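Local structure of VP2 (Primate bocaparvovirus 1, 7L0Y) at residues Ala283-Val286 against Asp292-Pro295; Ser322-Pro327 against Gln383-Phe388; Ala351-Ser354 against Arg359-Leu362. The protein self-assembles, together with its size variants, in 60 copies into a T=1 icosahedral capsid about 26 nm in diameter. All coordinates share one frame; numbering follows the deposited sequence.

Interaction 1: Ala283-Val286 against Asp292-Pro295; sequences AQRV and DTAP
Ala-283 and Pro-295 meet with their beta carbons facing one another, CB to CB 3.5 Å. From there the two segments run on side by side, the CA of Arg-285 lying 4.2 Å from that of Pro-295. This is the close half of a contact that buries 340 Å² between segments without regular secondary structure. Its backbone link is a hydrogen bond from Val-286 N to Thr-293 O (3.2 Å, N-H...O 154°). The same carbonyl receives a CA-H...O contact from Arg-285, and Gln-284 O receives another from Pro-295 CA.

Arg-285 lies along Pro-295 and reaches Thr-293. Its CG stands anti to the carbonyl carbon (chi1 -69°), and from CG to NE the chain is extended, alongside the proline ring and pointing the same way. Pro-295 CD, 3.8 Å from Arg-285 CG, sits over one face of the guanidinium, displaced toward its rim. Across the segments NH1 makes a weak, bent hydrogen bond to Thr-293 OG1 (3.1 Å, 126°). The stronger polar partners lie elsewhere: Asp-319 forms a salt bridge with Arg-285 NH2, and Gln-250 of a second subunit bonds to Thr-293 OG1.

The loose side belongs to the two partly exposed residues. The CB of Gln-284 is turned away from the other segment, its side chain coming no closer than 5.5 Å to it. Asp-292 also directs its CB away, leaving OD1 6.5 Å from Arg-285 NH1, too far for a salt bridge. Both segments lie in the connection between strands 279-280 and 296-300, where Ala-283 also packs on Phe-296, the first residue of the latter strand, and on Lys-365 of the second subunit.

Interaction 2: Ser322-Pro327 against Gln383-Phe388; sequences SGCLAP and QVWDRF
Cys-324 lays its sulfur against the root of the Trp-385 side chain, SG standing 3.5 Å from Trp-385 CB and 3.7 Å from CG. From SG to the centroid of the five-membered ring is 4.3 Å, along a line 36° off the ring normal. The sulfur therefore meets the indole obliquely, in a Cys sulfur-aromatic contact placed toward the CB end of the pyrrole ring. Cys-324 CB supports the same patch, 4.0 Å from Trp-385 CD1. Both side chains direct their CB toward the opposite segment, and the contact is buried although it covers just 97 Å².

Backbone shape explains how the cysteine is presented. Ser-322 to Leu-325 form a type II' beta turn, closed by the hydrogen bond from Leu-325 N to Ser-322 O (3.0 Å). Gly-323 fills the second position, where phi is positive (63°), and Cys-324 follows at the third. With SG placed between its own backbone N and carbonyl carbon (chi1 57°), the thiol swings toward the tryptophan. The indole's polar end has a separate task: Trp-385 NE1 is hydrogen-bonded to Asp-410.

Beyond this pair the segments barely meet; Asp-386 O is a marginal 4.5 Å from Cys-324 CB, and the carboxylate of Asp-386 leads away to a salt bridge with Lys-517. The turn belongs to the loop between strands 316-318 and 335-337, and Cys-324 and Trp-385 both touch Gln-361 at the start of strand 361-366. Strand 384-385, which carries Trp-385, pairs antiparallel with a strand of a third subunit.

Interaction 3: Ala351-Ser354 against Arg359-Leu362; sequences ANPS and RDQL
The short connection between strands 348-350 and 361-366 bends back on itself here, within the long GH insertion of the parvovirus jelly roll, the chain between strands 215-232 and 424-429. Its two limbs stay well separated in the backbone: Pro-353 and Asp-360 are 7.0 Å apart between CA atoms. Contact is therefore made by side chains, with 113 Å² buried in all.

Asp-360 reaches across with one carboxylate oxygen. OD2 lies beside the proline ring, 3.1 Å from Pro-353 CB and 3.7 Å from Pro-353 CG, and the two side chains cross at about a right angle. The partners on the proline are carbon atoms, so this is van der Waals packing of an oxygen against a ring, without a polar bond between the segments. Asp-360 itself has left-handed helical backbone angles (phi 56°, psi 40°), and its CB points toward the 351-354 limb. Pro-302 of a third subunit packs on both Pro-353 and Asp-360, so the pair also forms part of a subunit interface.

A second, thinner touch involves Ser-354 and Arg-359. Arg-359 CG, set anti to the carbonyl carbon (chi1 -61°), is the atom that meets the serine, and bends at chi2 and chi3 carry the guanidinium elsewhere, where NH1 is hydrogen-bonded to Asp-386 O. Beyond it Gln-361 opens the strand, pairing antiparallel with the third subunit. The serine hydroxyl, which also takes a weak hydrogen bond from Ser-356 N, closes the contact with Ser-354 OG 4.1 Å from Arg-359 CG.

In the fold
All three contacts lie in the long insertion between strands 215-232 and 424-429, outside the jelly-roll strands, and all are largely buried once the capsid is assembled. Interaction 1 stands apart, its centre about 20 Å from those of the other two, and faces a second subunit; interactions 2 and 3 both touch a third. These two are direct neighbours, centres about 7 Å apart, with interaction 3 nested in the chain loop that interaction 2 closes. Gln-361 links them: its O lies 2.9 Å from Ala-326 N, its NE2 3.0 Å from Val-384 O. Interaction 1 combines a backbone hydrogen bond with a weak side-chain one, interaction 2 rests on sulfur and indole, and interaction 3 on sparse van der Waals packing near a partly exposed proline.

Interaction 1: Ala283-Val286 against Asp292-Pro295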
loop_
_atom_site.group_PDB
_atom_site.type_symbol
_atom_site.label_atom_id
_atom_site.label_comp_id
_atom_site.label_asym_id
_atom_site.label_seq_id
_atom_site.Cartn_x
_atom_site.Cartn_y
_atom_site.Cartn_z
ATOM N N ALA A 283 16.113 -80.625 -91.396
ATOM C CA ALA A 283 16.017 -79.919 -92.664
ATOM C C ALA A 283 17.393 -79.619 -93.245
ATOM O O ALA A 283 18.387 -79.513 -92.528
ATOM C CB ALA A 283 15.233 -78.625 -92.488
ATOM N N GLN A 284 17.437 -79.485 -94.567
ATOM C CA GLN A 284 18.622 -79.042 -95.284
ATOM C C GLN A 284 18.271 -77.805 -96.091
ATOM O O GLN A 284 17.101 -77.517 -96.343
ATOM C CB GLN A 284 19.178 -80.127 -96.215
ATOM C CG GLN A 284 19.708 -81.337 -95.498
ATOM C CD GLN A 284 18.634 -82.357 -95.202
ATOM O OE1 GLN A 284 17.489 -82.211 -95.620
ATOM N NE2 GLN A 284 18.994 -83.388 -94.453
ATOM N N ARG A 285 19.297 -77.060 -96.488
ATOM C CA ARG A 285 19.063 -75.900 -97.334
ATOM C C ARG A 285 18.719 -76.334 -98.750
ATOM O O ARG A 285 19.060 -77.437 -99.179
ATOM C CB ARG A 285 20.281 -74.987 -97.348
ATOM C CG ARG A 285 20.545 -74.286 -96.046
ATOM C CD ARG A 285 21.670 -73.314 -96.246
ATOM N NE ARG A 285 22.028 -72.574 -95.047
ATOM C CZ ARG A 285 21.422 -71.465 -94.643
ATOM N NH1 ARG A 285 20.415 -70.963 -95.337
ATOM N NH2 ARG A 285 21.830 -70.855 -93.545
ATOM N N VAL A 286 18.040 -75.452 -99.477
ATOM C CA VAL A 286 17.504 -75.750 -100.798
ATOM C C VAL A 286 18.021 -74.711 -101.780
ATOM O O VAL A 286 18.220 -73.550 -101.412
ATOM C CB VAL A 286 15.963 -75.752 -100.797
ATOM C CG1 VAL A 286 15.413 -76.009 -102.181
ATOM C CG2 VAL A 286 15.422 -76.750 -99.823
ATOM N N ASP A 292 15.906 -67.904 -101.326
ATOM C CA ASP A 292 15.955 -68.005 -99.875
ATOM C C ASP A 292 16.145 -69.474 -99.532
ATOM O O ASP A 292 15.248 -70.293 -99.742
ATOM C CB ASP A 292 14.686 -67.428 -99.256
ATOM C CG ASP A 292 14.702 -67.468 -97.746
ATOM O OD1 ASP A 292 15.652 -66.945 -97.133
ATOM O OD2 ASP A 292 13.735 -67.982 -97.162
ATOM N N THR A 293 17.324 -69.805 -99.015
ATOM C CA THR A 293 17.799 -71.177 -98.962
ATOM C C THR A 293 17.584 -71.836 -97.610
ATOM O O THR A 293 17.908 -73.014 -97.459
ATOM C CB THR A 293 19.279 -71.219 -99.329
ATOM O OG1 THR A 293 20.023 -70.467 -98.367
ATOM C CG2 THR A 293 19.487 -70.600 -100.689
ATOM N N ALA A 294 17.043 -71.117 -96.637
ATOM C CA ALA A 294 17.066 -71.598 -95.265
ATOM C C ALA A 294 16.410 -72.972 -95.161
ATOM O O ALA A 294 15.460 -73.264 -95.893
ATOM C CB ALA A 294 16.369 -70.611 -94.335
ATOM N N PRO A 295 16.901 -73.839 -94.278
ATOM C CA PRO A 295 16.366 -75.205 -94.217
ATOM C C PRO A 295 14.923 -75.274 -93.765
ATOM O O PRO A 295 14.199 -76.188 -94.169
ATOM C CB PRO A 295 17.309 -75.892 -93.222
ATOM C CG PRO A 295 17.824 -74.801 -92.390
ATOM C CD PRO A 295 17.977 -73.631 -93.300
#

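Interaction 2: Ser322-Pro327 against Gln383-Phe388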
loop_
_atom_site.group_PDB
_atom_site.type_symbol
_atom_site.label_atom_id
_atom_site.label_comp_id
_atom_site.label_asym_id
_atom_site.label_seq_id
_atom_site.Cartn_x
_atom_site.Cartn_y
_atom_site.Cartn_z
ATOM N N SER A 322 19.385 -75.016 -85.668
ATOM C CA SER A 322 19.866 -76.074 -84.783
ATOM C C SER A 322 19.696 -75.717 -83.314
ATOM O O SER A 322 19.729 -76.599 -82.451
ATOM C CB SER A 322 21.330 -76.387 -85.094
ATOM O OG SER A 322 22.172 -75.275 -84.853
ATOM N N GLY A 323 19.518 -74.439 -83.006
ATOM C CA GLY A 323 19.395 -74.048 -81.614
ATOM C C GLY A 323 20.664 -74.361 -80.852
ATOM O O GLY A 323 21.776 -74.060 -81.293
ATOM N N CYS A 324 20.506 -74.984 -79.691
ATOM C CA CYS A 324 21.647 -75.383 -78.882
ATOM C C CYS A 324 22.195 -76.746 -79.264
ATOM O O CYS A 324 23.126 -77.222 -78.609
ATOM C CB CYS A 324 21.267 -75.396 -77.404
ATOM S SG CYS A 324 19.867 -76.464 -77.042
ATOM N N LEU A 325 21.633 -77.394 -80.275
ATOM C CA LEU A 325 22.137 -78.690 -80.688
ATOM C C LEU A 325 23.495 -78.548 -81.352
ATOM O O LEU A 325 23.828 -77.507 -81.917
ATOM C CB LEU A 325 21.183 -79.367 -81.664
ATOM C CG LEU A 325 19.787 -79.685 -81.162
ATOM C CD1 LEU A 325 19.027 -80.408 -82.233
ATOM C CD2 LEU A 325 19.875 -80.507 -79.927
ATOM N N ALA A 326 24.273 -79.612 -81.287
ATOM C CA ALA A 326 25.540 -79.642 -81.995
ATOM C C ALA A 326 25.275 -79.629 -83.492
ATOM O O ALA A 326 24.645 -80.554 -84.011
ATOM C CB ALA A 326 26.342 -80.877 -81.617
ATOM N N PRO A 327 25.721 -78.605 -84.215
ATOM C CA PRO A 327 25.470 -78.568 -85.658
ATOM C C PRO A 327 26.159 -79.730 -86.352
ATOM O O PRO A 327 27.351 -79.972 -86.160
ATOM C CB PRO A 327 26.055 -77.218 -86.083
ATOM C CG PRO A 327 27.079 -76.920 -85.054
ATOM C CD PRO A 327 26.571 -77.490 -83.768
ATOM N N GLN A 383 14.372 -79.205 -70.067
ATOM C CA GLN A 383 15.449 -78.843 -70.975
ATOM C C GLN A 383 16.180 -77.643 -70.404
ATOM O O GLN A 383 15.549 -76.690 -69.948
ATOM C CB GLN A 383 14.923 -78.512 -72.368
ATOM C CG GLN A 383 14.405 -79.673 -73.153
ATOM C CD GLN A 383 13.814 -79.234 -74.463
ATOM O OE1 GLN A 383 13.333 -78.118 -74.581
ATOM N NE2 GLN A 383 13.858 -80.099 -75.459
ATOM N N VAL A 384 17.501 -77.705 -70.403
ATOM C CA VAL A 384 18.333 -76.586 -69.992
ATOM C C VAL A 384 19.399 -76.406 -71.056
ATOM O O VAL A 384 19.948 -77.388 -71.561
ATOM C CB VAL A 384 18.965 -76.802 -68.602
ATOM C CG1 VAL A 384 17.890 -76.874 -67.536
ATOM C CG2 VAL A 384 19.801 -78.055 -68.576
ATOM N N TRP A 385 19.653 -75.163 -71.434
ATOM C CA TRP A 385 20.686 -74.901 -72.416
ATOM C C TRP A 385 21.211 -73.497 -72.206
ATOM O O TRP A 385 20.516 -72.633 -71.671
ATOM C CB TRP A 385 20.163 -75.090 -73.845
ATOM C CG TRP A 385 19.088 -74.136 -74.267
ATOM C CD1 TRP A 385 19.254 -73.004 -74.986
ATOM C CD2 TRP A 385 17.689 -74.224 -73.978
ATOM N NE1 TRP A 385 18.057 -72.383 -75.181
ATOM C CE2 TRP A 385 17.074 -73.113 -74.572
ATOM C CE3 TRP A 385 16.898 -75.137 -73.281
ATOM C CZ2 TRP A 385 15.709 -72.883 -74.490
ATOM C CZ3 TRP A 385 15.548 -74.909 -73.198
ATOM C CH2 TRP A 385 14.964 -73.789 -73.798
ATOM N N ASP A 386 22.397 -73.222 -72.717
ATOM C CA ASP A 386 22.922 -71.874 -72.626
ATOM C C ASP A 386 22.611 -71.164 -73.935
ATOM O O ASP A 386 22.348 -71.807 -74.943
ATOM C CB ASP A 386 24.423 -71.884 -72.355
ATOM C CG ASP A 386 24.752 -71.703 -70.887
ATOM O OD1 ASP A 386 23.816 -71.614 -70.064
ATOM O OD2 ASP A 386 25.955 -71.640 -70.557
ATOM N N ARG A 387 22.634 -69.835 -73.921
ATOM C CA ARG A 387 22.386 -69.046 -75.126
ATOM C C ARG A 387 23.579 -69.114 -76.059
ATOM O O ARG A 387 24.690 -69.416 -75.638
ATOM C CB ARG A 387 22.112 -67.571 -74.805
ATOM C CG ARG A 387 20.962 -67.302 -73.854
ATOM C CD ARG A 387 20.379 -65.908 -74.045
ATOM N NE ARG A 387 19.611 -65.795 -75.281
ATOM C CZ ARG A 387 19.875 -64.945 -76.266
ATOM N NH1 ARG A 387 20.885 -64.094 -76.163
ATOM N NH2 ARG A 387 19.119 -64.937 -77.349
ATOM N N PHE A 388 23.340 -68.847 -77.335
ATOM C CA PHE A 388 24.414 -68.822 -78.311
ATOM C C PHE A 388 25.483 -67.840 -77.846
ATOM O O PHE A 388 25.178 -66.703 -77.505
ATOM C CB PHE A 388 23.880 -68.393 -79.668
ATOM C CG PHE A 388 24.945 -68.221 -80.698
ATOM C CD1 PHE A 388 25.561 -69.323 -81.255
ATOM C CD2 PHE A 388 25.343 -66.963 -81.098
ATOM C CE1 PHE A 388 26.551 -69.176 -82.199
ATOM C CE2 PHE A 388 26.325 -66.808 -82.049
ATOM C CZ PHE A 388 26.936 -67.916 -82.594
#

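Interaction 3: Ala351-Ser354 against Arg359-Leu362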
loop_
_atom_site.group_PDB
_atom_site.type_symbol
_atom_site.label_atom_id
_atom_site.label_comp_id
_atom_site.label_asym_id
_atom_site.label_seq_id
_atom_site.Cartn_x
_atom_site.Cartn_y
_atom_site.Cartn_z
ATOM N N ALA A 351 30.915 -69.695 -86.816
ATOM C CA ALA A 351 30.883 -69.916 -85.380
ATOM C C ALA A 351 31.373 -71.318 -85.050
ATOM O O ALA A 351 30.997 -72.297 -85.696
ATOM C CB ALA A 351 29.474 -69.703 -84.837
ATOM N N ASN A 352 32.215 -71.411 -84.038
ATOM C CA ASN A 352 32.833 -72.659 -83.628
ATOM C C ASN A 352 32.343 -73.020 -82.240
ATOM O O ASN A 352 31.831 -72.165 -81.512
ATOM C CB ASN A 352 34.364 -72.557 -83.643
ATOM C CG ASN A 352 34.918 -72.409 -85.039
ATOM O OD1 ASN A 352 35.753 -71.547 -85.300
ATOM N ND2 ASN A 352 34.449 -73.251 -85.951
ATOM N N PRO A 353 32.429 -74.296 -81.869
ATOM C CA PRO A 353 32.018 -74.699 -80.521
ATOM C C PRO A 353 32.747 -73.907 -79.450
ATOM O O PRO A 353 33.973 -73.806 -79.452
ATOM C CB PRO A 353 32.394 -76.179 -80.471
ATOM C CG PRO A 353 32.315 -76.613 -81.877
ATOM C CD PRO A 353 32.781 -75.458 -82.702
ATOM N N SER A 354 31.972 -73.348 -78.528
ATOM C CA SER A 354 32.512 -72.597 -77.406
ATOM C C SER A 354 33.115 -73.492 -76.341
ATOM O O SER A 354 33.727 -72.980 -75.400
ATOM C CB SER A 354 31.421 -71.730 -76.774
ATOM O OG SER A 354 30.392 -72.528 -76.219
ATOM N N ARG A 359 26.083 -76.140 -74.507
ATOM C CA ARG A 359 25.886 -76.009 -75.937
ATOM C C ARG A 359 26.251 -77.328 -76.589
ATOM O O ARG A 359 26.721 -78.255 -75.930
ATOM C CB ARG A 359 26.736 -74.874 -76.516
ATOM C CG ARG A 359 26.424 -73.504 -75.952
ATOM C CD ARG A 359 25.117 -72.960 -76.473
ATOM N NE ARG A 359 25.171 -72.688 -77.902
ATOM C CZ ARG A 359 24.130 -72.305 -78.626
ATOM N NH1 ARG A 359 22.950 -72.139 -78.058
ATOM N NH2 ARG A 359 24.273 -72.080 -79.918
ATOM N N ASP A 360 26.039 -77.395 -77.900
ATOM C CA ASP A 360 26.436 -78.550 -78.699
ATOM C C ASP A 360 25.824 -79.837 -78.160
ATOM O O ASP A 360 26.463 -80.888 -78.115
ATOM C CB ASP A 360 27.951 -78.651 -78.764
ATOM C CG ASP A 360 28.566 -77.495 -79.502
ATOM O OD1 ASP A 360 27.858 -76.839 -80.291
ATOM O OD2 ASP A 360 29.751 -77.210 -79.256
ATOM N N GLN A 361 24.573 -79.747 -77.739
ATOM C CA GLN A 361 23.885 -80.874 -77.139
ATOM C C GLN A 361 23.361 -81.809 -78.221
ATOM O O GLN A 361 23.096 -81.396 -79.350
ATOM C CB GLN A 361 22.737 -80.370 -76.272
ATOM C CG GLN A 361 23.160 -79.379 -75.207
ATOM C CD GLN A 361 22.003 -78.898 -74.368
ATOM O OE1 GLN A 361 20.847 -79.050 -74.746
ATOM N NE2 GLN A 361 22.307 -78.287 -73.237
ATOM N N LEU A 362 23.219 -83.082 -77.873
ATOM C CA LEU A 362 22.640 -84.056 -78.786
ATOM C C LEU A 362 21.744 -85.013 -78.021
ATOM O O LEU A 362 21.927 -85.236 -76.825
ATOM C CB LEU A 362 23.710 -84.849 -79.538
ATOM C CG LEU A 362 24.540 -84.098 -80.574
ATOM C CD1 LEU A 362 25.626 -84.996 -81.103
ATOM C CD2 LEU A 362 23.654 -83.609 -81.703
#